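Local coordinates for adhesion G-protein coupled receptor G6 (Danio rerio, PDB 6V55), which is an adhesion receptor of the cell surface, linked to myelination, whose large extracellular region binds calcium and probably regulates G-protein signalling, at residues Cys58-Val63 against Pro475-Asn480. Residues are numbered along the deposited sequence; the frame is centred on the assembly and turned at random.
With CA (calcium ion), chain C; NAG (2-acetamido-2-deoxy-beta-D-glucopyranose), chain N; NAG (2-acetamido-2-deoxy-beta-D-glucopyranose), chain K.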
ATOM      1  N   CYS A  58      12.182   3.104  -4.377  1.00 21.19           N
ATOM      2  CA  CYS A  58      10.719   3.100  -4.507  1.00 20.55           C
ATOM      3  C   CYS A  58      10.097   4.489  -4.263  1.00 18.53           C
ATOM      4  O   CYS A  58       9.004   4.612  -3.699  1.00 17.04           O
ATOM      5  CB  CYS A  58      10.118   2.000  -3.609  1.00 14.59           C
ATOM      6  SG  CYS A  58      10.250   0.266  -4.334  0.48 24.37           S
ATOM      7  N   ILE A  59      10.806   5.546  -4.696  1.00 14.36           N
ATOM      8  CA  ILE A  59      10.449   6.909  -4.308  1.00 15.30           C
ATOM      9  C   ILE A  59       9.371   7.526  -5.182  1.00 19.23           C
ATOM     10  O   ILE A  59       9.000   8.689  -4.957  1.00 23.98           O
ATOM     11  CB  ILE A  59      11.675   7.852  -4.307  1.00 14.73           C
ATOM     12  CG1 ILE A  59      12.185   8.096  -5.722  1.00 15.42           C
ATOM     13  CG2 ILE A  59      12.808   7.303  -3.450  1.00 14.73           C
ATOM     14  CD1 ILE A  59      12.919   9.418  -5.859  1.00 15.90           C
ATOM     15  N   TYR A  60       8.835   6.785  -6.157  1.00 19.34           N
ATOM     16  CA  TYR A  60       7.749   7.298  -6.994  1.00 15.20           C
ATOM     17  C   TYR A  60       6.420   6.727  -6.507  1.00 15.73           C
ATOM     18  O   TYR A  60       5.676   7.429  -5.816  1.00 19.80           O
ATOM     19  CB  TYR A  60       7.980   6.970  -8.470  1.00 13.61           C
ATOM     20  CG  TYR A  60       9.121   7.740  -9.133  1.00 13.65           C
ATOM     21  CD1 TYR A  60       9.683   8.851  -8.529  1.00 17.32           C
ATOM     22  CD2 TYR A  60       9.625   7.343 -10.373  1.00 13.63           C
ATOM     23  CE1 TYR A  60      10.727   9.538  -9.126  1.00 20.76           C
ATOM     24  CE2 TYR A  60      10.665   8.025 -10.976  1.00 13.69           C
ATOM     25  CZ  TYR A  60      11.204   9.121 -10.351  1.00 19.89           C
ATOM     26  OH  TYR A  60      12.229   9.823 -10.948  1.00 28.67           O
ATOM     27  N   ASP A  61       6.095   5.477  -6.843  1.00 13.60           N
ATOM     28  CA  ASP A  61       4.961   4.793  -6.238  1.00 13.56           C
ATOM     29  C   ASP A  61       5.493   3.666  -5.381  1.00 14.63           C
ATOM     30  O   ASP A  61       6.374   2.928  -5.820  1.00 19.61           O
ATOM     31  CB  ASP A  61       4.009   4.188  -7.275  1.00 19.22           C
ATOM     32  CG  ASP A  61       3.574   5.179  -8.337  1.00 22.16           C
ATOM     33  OD1 ASP A  61       3.742   6.389  -8.102  1.00 21.08           O
ATOM     34  OD2 ASP A  61       3.069   4.747  -9.404  1.00 20.30           O
ATOM     35  N   ARG A  62       4.949   3.490  -4.179  1.00 13.82           N
ATOM     36  CA  ARG A  62       5.408   2.404  -3.318  1.00 14.02           C
ATOM     37  C   ARG A  62       4.232   1.779  -2.582  1.00 14.00           C
ATOM     38  O   ARG A  62       3.216   2.430  -2.333  1.00 14.39           O
ATOM     39  CB  ARG A  62       6.472   2.879  -2.306  1.00 14.21           C
ATOM     40  CG  ARG A  62       5.991   3.907  -1.313  1.00 14.20           C
ATOM     41  CD  ARG A  62       7.005   4.126  -0.178  1.00 20.41           C
ATOM     42  NE  ARG A  62       8.295   4.619  -0.658  1.00 25.69           N
ATOM     43  CZ  ARG A  62       9.204   5.255   0.085  1.00 23.66           C
ATOM     44  NH1 ARG A  62       8.994   5.499   1.383  1.00 15.96           N
ATOM     45  NH2 ARG A  62      10.336   5.661  -0.489  1.00 25.42           N
ATOM     46  N   VAL A  63       4.373   0.497  -2.264  1.00 14.41           N
ATOM     47  CA  VAL A  63       3.507  -0.207  -1.325  1.00 16.20           C
ATOM     48  C   VAL A  63       4.358  -0.525  -0.109  1.00 19.55           C
ATOM     49  O   VAL A  63       5.449  -1.079  -0.262  1.00 23.40           O
ATOM     50  CB  VAL A  63       2.923  -1.494  -1.929  1.00 14.19           C
ATOM     51  CG1 VAL A  63       2.271  -2.376  -0.861  1.00 14.33           C
ATOM     52  CG2 VAL A  63       1.916  -1.145  -2.967  1.00 13.95           C
ATOM     53  N   PRO A 475       6.910  18.919 -12.394  1.00 31.57           N
ATOM     54  CA  PRO A 475       6.300  17.684 -12.904  1.00 32.98           C
ATOM     55  C   PRO A 475       7.162  16.831 -13.841  1.00 30.83           C
ATOM     56  O   PRO A 475       6.628  15.883 -14.419  1.00 32.62           O
ATOM     57  CB  PRO A 475       5.116  18.206 -13.692  1.00 27.84           C
ATOM     58  CG  PRO A 475       5.691  19.444 -14.324  1.00 27.73           C
ATOM     59  CD  PRO A 475       6.708  20.025 -13.345  1.00 29.73           C
ATOM     60  N   TYR A 476       8.445  17.139 -14.008  1.00 27.88           N
ATOM     61  CA  TYR A 476       9.199  16.437 -15.035  1.00 29.06           C
ATOM     62  C   TYR A 476       9.936  15.214 -14.510  1.00 29.86           C
ATOM     63  O   TYR A 476      10.286  14.338 -15.315  1.00 31.63           O
ATOM     64  CB  TYR A 476      10.147  17.423 -15.722  1.00 26.14           C
ATOM     65  CG  TYR A 476       9.351  18.514 -16.396  1.00 28.08           C
ATOM     66  CD1 TYR A 476       8.341  18.193 -17.317  1.00 28.89           C
ATOM     67  CD2 TYR A 476       9.576  19.855 -16.111  1.00 27.03           C
ATOM     68  CE1 TYR A 476       7.580  19.188 -17.944  1.00 22.87           C
ATOM     69  CE2 TYR A 476       8.826  20.847 -16.735  1.00 27.23           C
ATOM     70  CZ  TYR A 476       7.832  20.506 -17.647  1.00 24.05           C
ATOM     71  OH  TYR A 476       7.098  21.501 -18.257  1.00 22.35           O
ATOM     72  N   LYS A 477      10.171  15.154 -13.190  1.00 25.65           N
ATOM     73  CA  LYS A 477      10.789  14.030 -12.458  1.00 27.23           C
ATOM     74  C   LYS A 477      12.205  13.687 -12.923  1.00 36.23           C
ATOM     75  O   LYS A 477      12.668  12.565 -12.683  1.00 42.20           O
ATOM     76  CB  LYS A 477       9.947  12.749 -12.494  1.00 20.63           C
ATOM     77  CG  LYS A 477       8.486  12.867 -12.159  1.00 17.07           C
ATOM     78  CD  LYS A 477       7.807  11.534 -12.512  1.00 17.13           C
ATOM     79  CE  LYS A 477       7.782  10.542 -11.371  1.00 17.27           C
ATOM     80  NZ  LYS A 477       6.512   9.758 -11.344  1.00 17.25           N
ATOM     81  N   ASP A 478      12.908  14.632 -13.570  1.00 38.49           N
ATOM     82  CA  ASP A 478      14.265  14.357 -14.038  1.00 41.93           C
ATOM     83  C   ASP A 478      15.228  14.274 -12.870  1.00 40.63           C
ATOM     84  O   ASP A 478      16.139  13.441 -12.875  1.00 48.70           O
ATOM     85  CB  ASP A 478      14.755  15.430 -15.017  1.00 50.40           C
ATOM     86  CG  ASP A 478      13.685  15.874 -16.021  1.00 61.23           C
ATOM     87  OD1 ASP A 478      13.459  17.105 -16.116  1.00 64.80           O
ATOM     88  OD2 ASP A 478      13.098  15.021 -16.738  1.00 64.67           O
ATOM     89  N   ARG A 479      15.047  15.139 -11.867  1.00 33.99           N
ATOM     90  CA  ARG A 479      15.848  15.165 -10.645  1.00 33.82           C
ATOM     91  C   ARG A 479      14.920  15.104  -9.428  1.00 32.25           C
ATOM     92  O   ARG A 479      13.691  15.043  -9.560  1.00 32.46           O
ATOM     93  CB  ARG A 479      16.777  16.395 -10.595  1.00 38.03           C
ATOM     94  CG  ARG A 479      17.454  16.764 -11.921  1.00 41.20           C
ATOM     95  CD  ARG A 479      18.541  17.817 -11.761  1.00 47.73           C
ATOM     96  NE  ARG A 479      19.841  17.257 -11.377  1.00 54.39           N
ATOM     97  CZ  ARG A 479      20.971  17.967 -11.313  1.00 60.76           C
ATOM     98  NH1 ARG A 479      20.963  19.268 -11.602  1.00 61.02           N
ATOM     99  NH2 ARG A 479      22.108  17.380 -10.956  1.00 62.77           N
ATOM    100  N   ASN A 480      15.523  15.087  -8.234  1.00 32.28           N
ATOM    101  CA  ASN A 480      14.826  14.932  -6.963  1.00 35.70           C
ATOM    102  C   ASN A 480      14.801  16.221  -6.149  1.00 39.00           C
ATOM    103  O   ASN A 480      15.643  17.114  -6.305  1.00 45.61           O
ATOM    104  CB  ASN A 480      15.491  13.891  -6.064  1.00 43.28           C
ATOM    105  CG  ASN A 480      15.691  12.566  -6.721  1.00 55.21           C
ATOM    106  OD1 ASN A 480      14.882  12.126  -7.533  1.00 55.20           O
ATOM    107  ND2 ASN A 480      16.797  11.899  -6.342  1.00 68.12           N
TER
HETATM  108 CA    CA C 901       3.123   7.316 -10.352  1.00 19.63          CA
HETATM  109  C1  NAG N 912      17.292  10.600  -6.749  1.00 62.55           C
HETATM  110  C2  NAG N 912      18.737  10.679  -7.281  1.00 69.69           C
HETATM  111  C3  NAG N 912      19.291   9.268  -7.564  1.00 70.17           C
HETATM  112  C4  NAG N 912      19.111   8.320  -6.377  1.00 68.18           C
HETATM  113  C5  NAG N 912      17.673   8.335  -5.844  1.00 66.97           C
HETATM  114  C6  NAG N 912      17.534   7.575  -4.540  1.00 63.51           C
HETATM  115  C7  NAG N 912      19.047  12.826  -8.448  1.00 81.87           C
HETATM  116  C8  NAG N 912      19.101  13.513  -9.781  1.00 81.68           C
HETATM  117  N2  NAG N 912      18.813  11.508  -8.477  1.00 75.23           N
HETATM  118  O3  NAG N 912      20.680   9.368  -7.867  1.00 69.59           O
HETATM  119  O4  NAG N 912      19.457   6.985  -6.750  1.00 62.98           O
HETATM  120  O5  NAG N 912      17.240   9.685  -5.592  1.00 66.77           O
HETATM  121  O6  NAG N 912      16.268   7.758  -3.922  1.00 59.16           O
HETATM  122  O7  NAG N 912      19.192  13.443  -7.388  1.00 85.35           O
HETATM  123  C1  NAG K 909      21.293  18.307  -6.792  1.00 46.04           C
HETATM  124  C2  NAG K 909      21.231  17.268  -5.653  1.00 50.45           C
HETATM  125  C3  NAG K 909      22.623  17.062  -5.018  1.00 55.97           C
HETATM  126  C4  NAG K 909      23.666  16.724  -6.085  1.00 56.77           C
HETATM  127  C5  NAG K 909      23.671  17.805  -7.177  1.00 55.53           C
HETATM  128  C6  NAG K 909      24.634  17.521  -8.315  1.00 54.37           C
HETATM  129  C7  NAG K 909      19.182  16.890  -4.369  1.00 48.55           C
HETATM  130  C8  NAG K 909      18.237  17.432  -3.341  1.00 46.12           C
HETATM  131  N2  NAG K 909      20.243  17.655  -4.656  1.00 47.47           N
HETATM  132  O3  NAG K 909      22.572  16.003  -4.063  1.00 56.47           O
HETATM  133  O4  NAG K 909      24.960  16.569  -5.505  1.00 54.18           O
HETATM  134  O5  NAG K 909      22.352  17.934  -7.749  1.00 51.70           O
HETATM  135  O6  NAG K 909      24.075  16.704  -9.338  1.00 52.42           O
HETATM  136  O7  NAG K 909      18.999  15.796  -4.910  1.00 50.69           O
HETATM  137  O   HOH W   1       0.713   8.065  -9.925  1.00 59.18           O
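Lys477 brings the end of its side chain down over one face of the Tyr60 ring, CE lowest. This CE sits almost exactly above the ring centre, 3.6 Å from the centroid and only 1° off the normal, a CH-pi contact with all six carbons about equally near. NZ lies farther from the centroid, at 4.2 Å and 21° off the normal, still over the face, which adds a cation-pi interaction. Bends at chi3 and chi4 (143°) carry the ammonium past the middle of the ring toward its CG side. There NZ finds its strongest partner, Asp98, in a salt bridge; Glu53 makes a second one, and Ser100 OG a hydrogen bond. All three of these residues also bind the calcium ion, as does Asp61, next to Tyr60 in the chain, through OD1 at 2.5 Å and OD2 at 2.7 Å. Lys477 is thus itself a second-shell residue, holding first-shell ligands of the calcium, its charge probably balancing part of that acidic cluster. With an alanine in place of Tyr60, the lysine methylene would probably lose the flat surface beneath it and its chain be freer to swing away from the acids. Beside this pair, Ile59 brings CD1 to 3.7 Å from OD1 of Asn480, the two side chains crossing at about a right angle. Asn480 ND2 carries an N-linked sugar, and Ile59 CG2 approaches that sugar's O6 at 3.5 Å. The contact joins the calcium-binding loop region of the CUB domain, just ahead of strand 62-66, to the loop between strands 468-472 and 480-488, more than 400 residues on. Pro472 of strand 468-472 touches both Tyr60 and Lys477, while on the far side Pro475 and Tyr476 pack against helix 517-527.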